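Peptidoglycan D,D-transpeptidase FtsI (Yersinia pestis, PDB 6SYN) probably cross-links septal peptidoglycan during cell division as a D,D-transpeptidase of the class B penicillin-binding proteins, which beta-lactams target. Local coordinates at residues Y434-K445 with Y456-S467; R470-N478 with V490-M499. All blocks are in the same frame, centred on the assembly; numbering follows the deposited sequence.

Contact 1 of 2, residues Y434-K445 with Y456-S467; sequences YRIAIKTGTAKK and YLAYTAGVAPAS. With CB9 ((2R,4S)-2-[(1R)-1-{[(2S)-2-carboxy-2-phenylacetyl]amino}-2-oxoethyl]-5,5-dimethyl-1,3-thiazolidine-4-carboxylic acid), chain D.
Thr442 and Tyr456 meet on the sheet face that also carries Thr440 and Thr460. From CB of Thr442 the side chain splits. CB itself lies 3.9 Å from methyl CAB of the penicillin-derived ligand CB9. CG2 is anti to the backbone N and reaches Tyr456 CB at 4.0 Å, with CB9 CAL, a phenyl carbon, at 3.7 Å. OG1 sits beside the backbone N, anti to the carbonyl carbon (chi1 -40°). It donates to CB9 OAD, a carboxylate oxygen, at 2.6 Å, and is also hydrogen-bonded to Gly487 N. Thr440 OG1 holds the second oxygen, OAG, at 2.7 Å. Thr442 N donates to CB9 O at 3.0 Å, consistent with an oxyanion-hole role. Beneath these groups the strands pair antiparallel, from Ala437 with Val463 to Lys444 with Tyr456. Lys439, Thr440 and Gly441 form the KTG motif of the family. Lys439 NZ is hydrogen-bonded to Ser304 OG and, at 3.0 Å, to Thr440 O. The Tyr456 ring stacks with Tyr485. Strand 437-446 is outermost in the five-stranded sheet, and strand 455-464 separates it from 471-478. Helix 370-381 packs on the Lys439 and Tyr459 face, while helix 492-505 touches the face of Thr460.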
# COMPACT_ATOMS: atom_id res chain seq x y z
N TYR A 434 12.97 -8.45 19.82
CA TYR A 434 12.11 -7.23 19.81
C TYR A 434 10.71 -7.58 20.31
O TYR A 434 10.23 -8.70 20.03
CB TYR A 434 12.00 -6.64 18.40
CG TYR A 434 13.26 -6.03 17.84
CD1 TYR A 434 13.59 -4.71 18.09
CD2 TYR A 434 14.09 -6.76 17.01
CE1 TYR A 434 14.74 -4.14 17.55
CE2 TYR A 434 15.25 -6.21 16.47
CZ TYR A 434 15.57 -4.89 16.74
OH TYR A 434 16.70 -4.35 16.21
N ARG A 435 10.09 -6.63 21.02
CA ARG A 435 8.66 -6.65 21.43
C ARG A 435 7.84 -5.89 20.38
O ARG A 435 8.32 -4.82 19.93
CB ARG A 435 8.47 -5.96 22.78
CG ARG A 435 9.37 -6.48 23.90
CD ARG A 435 9.49 -5.46 25.01
NE ARG A 435 8.20 -5.00 25.51
CZ ARG A 435 8.01 -3.94 26.29
NH1 ARG A 435 9.03 -3.19 26.67
NH2 ARG A 435 6.79 -3.62 26.69
N ILE A 436 6.66 -6.40 20.02
CA ILE A 436 5.80 -5.80 18.96
C ILE A 436 4.35 -5.74 19.45
O ILE A 436 3.93 -6.63 20.20
CB ILE A 436 5.92 -6.55 17.61
CG1 ILE A 436 5.29 -7.94 17.63
CG2 ILE A 436 7.37 -6.60 17.14
CD1 ILE A 436 5.27 -8.62 16.28
N ALA A 437 3.63 -4.69 19.03
CA ALA A 437 2.19 -4.48 19.26
C ALA A 437 1.46 -4.53 17.92
O ALA A 437 1.47 -3.53 17.17
CB ALA A 437 1.98 -3.16 19.97
N ILE A 438 0.86 -5.69 17.61
CA ILE A 438 0.10 -5.95 16.36
C ILE A 438 -1.35 -6.30 16.69
O ILE A 438 -1.64 -6.68 17.84
CB ILE A 438 0.75 -7.08 15.54
CG1 ILE A 438 0.60 -8.45 16.22
CG2 ILE A 438 2.20 -6.76 15.24
CD1 ILE A 438 0.73 -9.62 15.28
N LYS A 439 -2.20 -6.22 15.68
CA LYS A 439 -3.55 -6.82 15.65
C LYS A 439 -3.71 -7.50 14.29
O LYS A 439 -3.43 -6.85 13.26
CB LYS A 439 -4.60 -5.73 15.87
CG LYS A 439 -6.03 -6.23 15.95
CD LYS A 439 -6.33 -7.00 17.21
CE LYS A 439 -7.62 -7.79 17.14
NZ LYS A 439 -7.48 -8.97 16.26
N THR A 440 -4.11 -8.77 14.27
CA THR A 440 -4.47 -9.50 13.03
C THR A 440 -5.90 -9.12 12.63
O THR A 440 -6.61 -8.49 13.44
CB THR A 440 -4.38 -11.02 13.20
OG1 THR A 440 -5.24 -11.38 14.28
CG2 THR A 440 -2.96 -11.49 13.47
N GLY A 441 -6.28 -9.50 11.42
CA GLY A 441 -7.64 -9.33 10.88
C GLY A 441 -7.86 -10.26 9.70
O GLY A 441 -6.89 -10.49 8.93
N THR A 442 -9.07 -10.80 9.59
CA THR A 442 -9.56 -11.58 8.42
C THR A 442 -10.95 -11.02 8.09
O THR A 442 -11.93 -11.46 8.72
CB THR A 442 -9.58 -13.09 8.71
OG1 THR A 442 -8.40 -13.44 9.43
CG2 THR A 442 -9.67 -13.92 7.45
N ALA A 443 -11.01 -10.03 7.19
CA ALA A 443 -12.26 -9.37 6.75
C ALA A 443 -12.91 -10.22 5.66
O ALA A 443 -12.19 -10.64 4.74
CB ALA A 443 -11.99 -7.96 6.27
N LYS A 444 -14.21 -10.50 5.80
CA LYS A 444 -15.04 -11.08 4.72
C LYS A 444 -15.21 -10.01 3.64
O LYS A 444 -15.48 -8.85 4.01
CB LYS A 444 -16.37 -11.60 5.26
CG LYS A 444 -16.36 -13.06 5.68
CD LYS A 444 -17.73 -13.64 5.96
CE LYS A 444 -17.80 -15.13 5.68
NZ LYS A 444 -18.50 -15.87 6.76
N LYS A 445 -15.00 -10.38 2.38
CA LYS A 445 -15.03 -9.44 1.22
C LYS A 445 -16.47 -9.24 0.77
O LYS A 445 -17.12 -10.23 0.41
CB LYS A 445 -14.17 -9.97 0.07
CG LYS A 445 -12.74 -9.45 0.04
CD LYS A 445 -11.98 -9.89 -1.19
CE LYS A 445 -12.47 -9.23 -2.47
NZ LYS A 445 -11.56 -8.16 -2.92
N TYR A 456 -11.52 -13.40 1.32
CA TYR A 456 -11.03 -12.71 2.54
C TYR A 456 -9.90 -11.72 2.23
O TYR A 456 -9.15 -11.92 1.26
CB TYR A 456 -10.61 -13.74 3.59
CG TYR A 456 -11.63 -14.82 3.83
CD1 TYR A 456 -12.74 -14.59 4.63
CD2 TYR A 456 -11.50 -16.08 3.26
CE1 TYR A 456 -13.69 -15.58 4.86
CE2 TYR A 456 -12.44 -17.07 3.47
CZ TYR A 456 -13.54 -16.82 4.27
OH TYR A 456 -14.47 -17.80 4.49
N LEU A 457 -9.82 -10.67 3.05
CA LEU A 457 -8.66 -9.76 3.19
C LEU A 457 -7.83 -10.20 4.40
O LEU A 457 -8.28 -9.94 5.54
CB LEU A 457 -9.15 -8.33 3.39
CG LEU A 457 -10.01 -7.75 2.26
CD1 LEU A 457 -10.65 -6.45 2.70
CD2 LEU A 457 -9.17 -7.55 1.01
N ALA A 458 -6.69 -10.84 4.17
CA ALA A 458 -5.72 -11.23 5.22
C ALA A 458 -4.96 -9.97 5.65
O ALA A 458 -4.19 -9.43 4.83
CB ALA A 458 -4.80 -12.32 4.74
N TYR A 459 -5.20 -9.53 6.88
CA TYR A 459 -4.66 -8.29 7.50
C TYR A 459 -3.64 -8.63 8.58
O TYR A 459 -3.85 -9.58 9.36
CB TYR A 459 -5.77 -7.50 8.19
CG TYR A 459 -6.58 -6.57 7.34
CD1 TYR A 459 -6.07 -5.34 6.94
CD2 TYR A 459 -7.90 -6.86 7.02
CE1 TYR A 459 -6.83 -4.45 6.21
CE2 TYR A 459 -8.67 -5.98 6.28
CZ TYR A 459 -8.14 -4.77 5.88
OH TYR A 459 -8.89 -3.89 5.15
N THR A 460 -2.58 -7.83 8.67
CA THR A 460 -1.76 -7.66 9.90
C THR A 460 -1.25 -6.22 9.91
O THR A 460 -0.57 -5.81 8.96
CB THR A 460 -0.66 -8.73 10.00
OG1 THR A 460 -1.30 -9.96 10.37
CG2 THR A 460 0.40 -8.40 11.02
N ALA A 461 -1.65 -5.47 10.94
CA ALA A 461 -1.22 -4.08 11.21
C ALA A 461 -0.50 -4.07 12.56
O ALA A 461 -0.80 -4.95 13.38
CB ALA A 461 -2.41 -3.16 11.20
N GLY A 462 0.40 -3.12 12.77
CA GLY A 462 1.09 -3.00 14.07
C GLY A 462 2.19 -1.97 14.08
O GLY A 462 2.36 -1.22 13.09
N VAL A 463 2.94 -1.99 15.18
CA VAL A 463 3.86 -0.91 15.63
C VAL A 463 5.07 -1.61 16.26
O VAL A 463 4.88 -2.73 16.77
CB VAL A 463 3.09 0.02 16.58
CG1 VAL A 463 3.66 0.07 17.98
CG2 VAL A 463 2.92 1.40 15.99
N ALA A 464 6.25 -1.00 16.19
CA ALA A 464 7.50 -1.56 16.77
C ALA A 464 8.59 -0.51 16.83
O ALA A 464 8.55 0.46 16.07
CB ALA A 464 7.95 -2.76 15.98
N PRO A 465 9.56 -0.63 17.76
CA PRO A 465 9.46 -1.56 18.89
C PRO A 465 8.35 -1.12 19.86
O PRO A 465 8.08 0.06 19.94
CB PRO A 465 10.82 -1.48 19.60
CG PRO A 465 11.74 -0.81 18.58
CD PRO A 465 10.84 0.09 17.76
N ALA A 466 7.74 -2.06 20.58
CA ALA A 466 6.55 -1.79 21.42
C ALA A 466 6.93 -1.04 22.71
O ALA A 466 6.00 -0.61 23.42
CB ALA A 466 5.82 -3.08 21.73
N SER A 467 8.22 -0.90 23.02
CA SER A 467 8.74 -0.12 24.17
C SER A 467 8.65 1.37 23.86
O SER A 467 8.38 2.16 24.78
CB SER A 467 10.17 -0.49 24.47
OG SER A 467 10.26 -1.84 24.88
C CB9 D . -11.76 -10.05 12.58
N CB9 D . -13.09 -12.05 11.87
O CB9 D . -11.24 -9.89 11.50
CA CB9 D . -12.57 -11.27 12.99
CB CB9 D . -11.79 -12.10 14.04
CAA CB9 D . -9.59 -15.01 14.20
CAB CB9 D . -10.58 -15.10 11.91
OAD CB9 D . -7.73 -13.48 11.96
OAE CB9 D . -17.03 -13.59 9.77
OAF CB9 D . -15.17 -11.29 12.17
OAG CB9 D . -7.76 -11.99 13.54
OAH CB9 D . -15.92 -11.80 9.45
CAJ CB9 D . -12.79 -16.62 9.26
CAK CB9 D . -13.42 -16.77 10.47
CAL CB9 D . -12.86 -15.42 8.59
CAM CB9 D . -14.13 -15.71 11.02
CAN CB9 D . -13.57 -14.35 9.13
NAP CB9 D . -10.33 -11.99 13.92
SAQ CB9 D . -12.08 -13.89 13.86
CAR CB9 D . -8.30 -12.76 12.77
CAS CB9 D . -16.07 -12.87 9.96
CAT CB9 D . -14.41 -12.14 11.70
CAU CB9 D . -14.19 -14.48 10.37
CAX CB9 D . -9.83 -12.84 12.83
CAY CB9 D . -15.02 -13.36 10.98
CAZ CB9 D . -10.41 -14.26 13.16

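Contact 2 of 2, residues R470-N478 with V490-M499; sequences RFALVVVIN and VSAPVFGAIM
Leu473 buries the largest area of any residue here, against Phe495, Ile498 and Met499 of the helix. Its CG is anti to the backbone N (chi1 177°), which carries the branch out from the strand to the helix. CD2 sits over one face of the Phe495 ring, 4.0 Å from the centroid and 20° off the ring normal. This is a CH-pi contact. CD2 also packs on CG2 of Ile498, whose side chain crosses that of Leu473 at about a right angle. Nearer the backbone, Leu473 CB meets Phe495 CE2 at 3.6 Å; the two side chains lie past one another, pointing opposite ways.

Val475 comes next. Its CG1 touches Val494 CG1 at 3.9 Å, and its CG2 faces Phe495 CB. Ser491 CB closes in on the same valine, 4.2 Å from CG1.

Met499 completes the group at the other end. Its chain bends at chi2 and chi3 and brings the methyl back to the strand. Met499 CE lies 3.8 Å from Leu473 CB and 3.7 Å from Phe471 CB. At the Ile477 end of the strand, Ile477 CG1 packs on Val490 CG1 at 3.7 Å.

No hydrogen bond joins the segments, so apolar side chains carry the contact. Strand and helix run roughly antiparallel, at 144°, with axes 8.5 Å apart. Phe471 and Arg470 both face Ala464 in a classic beta bulge. Strand 471-478 is the middle of the five, between 204-211 and 455-464. Helix 183-199 lies beside helix 492-505, touching Ile477, Val494 and Ile498. On the opposite face, helix 370-381 covers Ala472, Val474 and Val476. Helices thus sandwich the sheet, as in the penicillin-binding protein and serine beta-lactamase fold.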
# COMPACT_ATOMS: atom_id res chain seq x y z
N ARG A 470 8.64 3.26 16.67
CA ARG A 470 9.28 4.13 15.65
C ARG A 470 8.54 3.97 14.32
O ARG A 470 8.41 4.97 13.59
CB ARG A 470 10.76 3.76 15.54
CG ARG A 470 11.61 4.31 16.68
CD ARG A 470 11.82 5.81 16.56
NE ARG A 470 12.48 6.14 15.31
CZ ARG A 470 13.80 6.13 15.11
NH1 ARG A 470 14.62 5.82 16.11
NH2 ARG A 470 14.30 6.42 13.92
N PHE A 471 8.04 2.76 14.03
CA PHE A 471 7.48 2.40 12.71
C PHE A 471 6.10 1.76 12.88
O PHE A 471 5.98 0.75 13.60
CB PHE A 471 8.44 1.46 11.98
CG PHE A 471 9.86 1.95 12.02
CD1 PHE A 471 10.22 3.12 11.37
CD2 PHE A 471 10.83 1.27 12.74
CE1 PHE A 471 11.52 3.58 11.41
CE2 PHE A 471 12.13 1.73 12.77
CZ PHE A 471 12.48 2.89 12.11
N ALA A 472 5.10 2.35 12.24
CA ALA A 472 3.79 1.73 11.97
C ALA A 472 3.90 0.99 10.64
O ALA A 472 4.49 1.55 9.69
CB ALA A 472 2.71 2.78 11.96
N LEU A 473 3.42 -0.25 10.60
CA LEU A 473 3.34 -1.08 9.37
C LEU A 473 1.94 -1.68 9.25
O LEU A 473 1.43 -2.19 10.26
CB LEU A 473 4.41 -2.18 9.42
CG LEU A 473 4.42 -3.17 8.26
CD1 LEU A 473 4.55 -2.46 6.92
CD2 LEU A 473 5.54 -4.18 8.44
N VAL A 474 1.35 -1.59 8.05
CA VAL A 474 0.13 -2.34 7.63
C VAL A 474 0.52 -3.26 6.47
O VAL A 474 1.32 -2.85 5.61
CB VAL A 474 -1.02 -1.39 7.23
CG1 VAL A 474 -2.17 -2.13 6.57
CG2 VAL A 474 -1.52 -0.57 8.41
N VAL A 475 -0.01 -4.48 6.50
CA VAL A 475 0.06 -5.51 5.42
C VAL A 475 -1.35 -6.09 5.25
O VAL A 475 -1.91 -6.59 6.26
CB VAL A 475 1.11 -6.58 5.75
CG1 VAL A 475 1.23 -7.65 4.68
CG2 VAL A 475 2.47 -5.96 6.02
N VAL A 476 -1.92 -5.96 4.05
CA VAL A 476 -3.22 -6.58 3.64
C VAL A 476 -2.96 -7.42 2.38
O VAL A 476 -2.42 -6.87 1.40
CB VAL A 476 -4.32 -5.52 3.41
CG1 VAL A 476 -3.94 -4.48 2.36
CG2 VAL A 476 -5.66 -6.16 3.05
N ILE A 477 -3.27 -8.72 2.43
CA ILE A 477 -3.31 -9.63 1.25
C ILE A 477 -4.78 -9.75 0.84
O ILE A 477 -5.59 -10.25 1.65
CB ILE A 477 -2.70 -11.02 1.53
CG1 ILE A 477 -1.28 -10.94 2.11
CG2 ILE A 477 -2.74 -11.88 0.27
CD1 ILE A 477 -0.24 -10.38 1.17
N ASN A 478 -5.10 -9.32 -0.37
CA ASN A 478 -6.48 -9.30 -0.91
C ASN A 478 -6.71 -10.60 -1.68
O ASN A 478 -6.03 -10.81 -2.71
CB ASN A 478 -6.72 -8.00 -1.68
CG ASN A 478 -7.87 -8.08 -2.66
OD1 ASN A 478 -8.99 -8.44 -2.29
ND2 ASN A 478 -7.60 -7.74 -3.91
N VAL A 490 -1.22 -15.66 7.05
CA VAL A 490 -0.85 -15.20 5.67
C VAL A 490 -0.11 -13.86 5.72
O VAL A 490 0.88 -13.72 4.98
CB VAL A 490 -2.09 -15.12 4.77
CG1 VAL A 490 -1.81 -14.37 3.48
CG2 VAL A 490 -2.66 -16.50 4.47
N SER A 491 -0.58 -12.90 6.53
CA SER A 491 -0.03 -11.51 6.59
C SER A 491 0.92 -11.34 7.79
O SER A 491 1.96 -10.67 7.62
CB SER A 491 -1.14 -10.49 6.59
OG SER A 491 -1.89 -10.58 5.38
N ALA A 492 0.59 -11.91 8.96
CA ALA A 492 1.46 -11.91 10.17
C ALA A 492 2.91 -12.21 9.80
O ALA A 492 3.80 -11.45 10.18
CB ALA A 492 0.94 -12.90 11.19
N PRO A 493 3.22 -13.30 9.05
CA PRO A 493 4.61 -13.63 8.75
C PRO A 493 5.29 -12.57 7.88
O PRO A 493 6.44 -12.27 8.14
CB PRO A 493 4.55 -14.98 8.01
CG PRO A 493 3.11 -15.13 7.55
CD PRO A 493 2.28 -14.28 8.48
N VAL A 494 4.57 -12.02 6.90
CA VAL A 494 5.07 -10.95 5.99
C VAL A 494 5.34 -9.68 6.81
O VAL A 494 6.33 -8.99 6.52
CB VAL A 494 4.10 -10.66 4.83
CG1 VAL A 494 4.60 -9.54 3.94
CG2 VAL A 494 3.83 -11.91 4.00
N PHE A 495 4.49 -9.39 7.80
CA PHE A 495 4.69 -8.26 8.75
C PHE A 495 6.01 -8.48 9.50
O PHE A 495 6.82 -7.53 9.58
CB PHE A 495 3.53 -8.14 9.74
CG PHE A 495 3.69 -7.01 10.73
CD1 PHE A 495 4.62 -7.09 11.76
CD2 PHE A 495 2.92 -5.86 10.62
CE1 PHE A 495 4.76 -6.05 12.67
CE2 PHE A 495 3.07 -4.82 11.54
CZ PHE A 495 3.99 -4.92 12.56
N GLY A 496 6.22 -9.68 10.04
CA GLY A 496 7.41 -10.05 10.83
C GLY A 496 8.68 -9.85 10.03
O GLY A 496 9.59 -9.14 10.52
N ALA A 497 8.74 -10.44 8.84
CA ALA A 497 9.86 -10.34 7.88
C ALA A 497 10.17 -8.86 7.58
O ALA A 497 11.37 -8.51 7.59
CB ALA A 497 9.52 -11.09 6.61
N ILE A 498 9.16 -8.04 7.31
CA ILE A 498 9.35 -6.61 6.90
C ILE A 498 9.82 -5.80 8.12
O ILE A 498 10.83 -5.10 8.00
CB ILE A 498 8.09 -6.01 6.25
CG1 ILE A 498 7.92 -6.51 4.81
CG2 ILE A 498 8.11 -4.49 6.32
CD1 ILE A 498 6.65 -6.06 4.13
N MET A 499 9.13 -5.90 9.25
CA MET A 499 9.43 -5.10 10.47
C MET A 499 10.81 -5.47 11.02
O MET A 499 11.50 -4.56 11.52
CB MET A 499 8.36 -5.28 11.55
CG MET A 499 8.46 -4.26 12.67
SD MET A 499 8.67 -2.55 12.06
CE MET A 499 6.98 -1.96 12.15

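Contact 1 closes along the chain before contact 2 opens, and their centres are 7 Å apart. Strands 455-464 and 471-478 are neighbours in one sheet, which joins the two. Ala458 O is a shared polar junction: it probably accepts hydrogen bonds from Ile477 N at 2.7 Å and from Ser491 OG at 2.6 Å. Thr460 CG2 also packs on Phe495 CB at 3.4 Å, so the helix of contact 2 rests partly on contact 1. CB9 lies at contact 1, held by hydrogen bonds from 434-445 and flanked by Tyr456. Contact 2 lies deeper. Strand 471-478 lies one strand further into the sheet than 455-464, and the Ser491 side chain is about 9 Å from CB9.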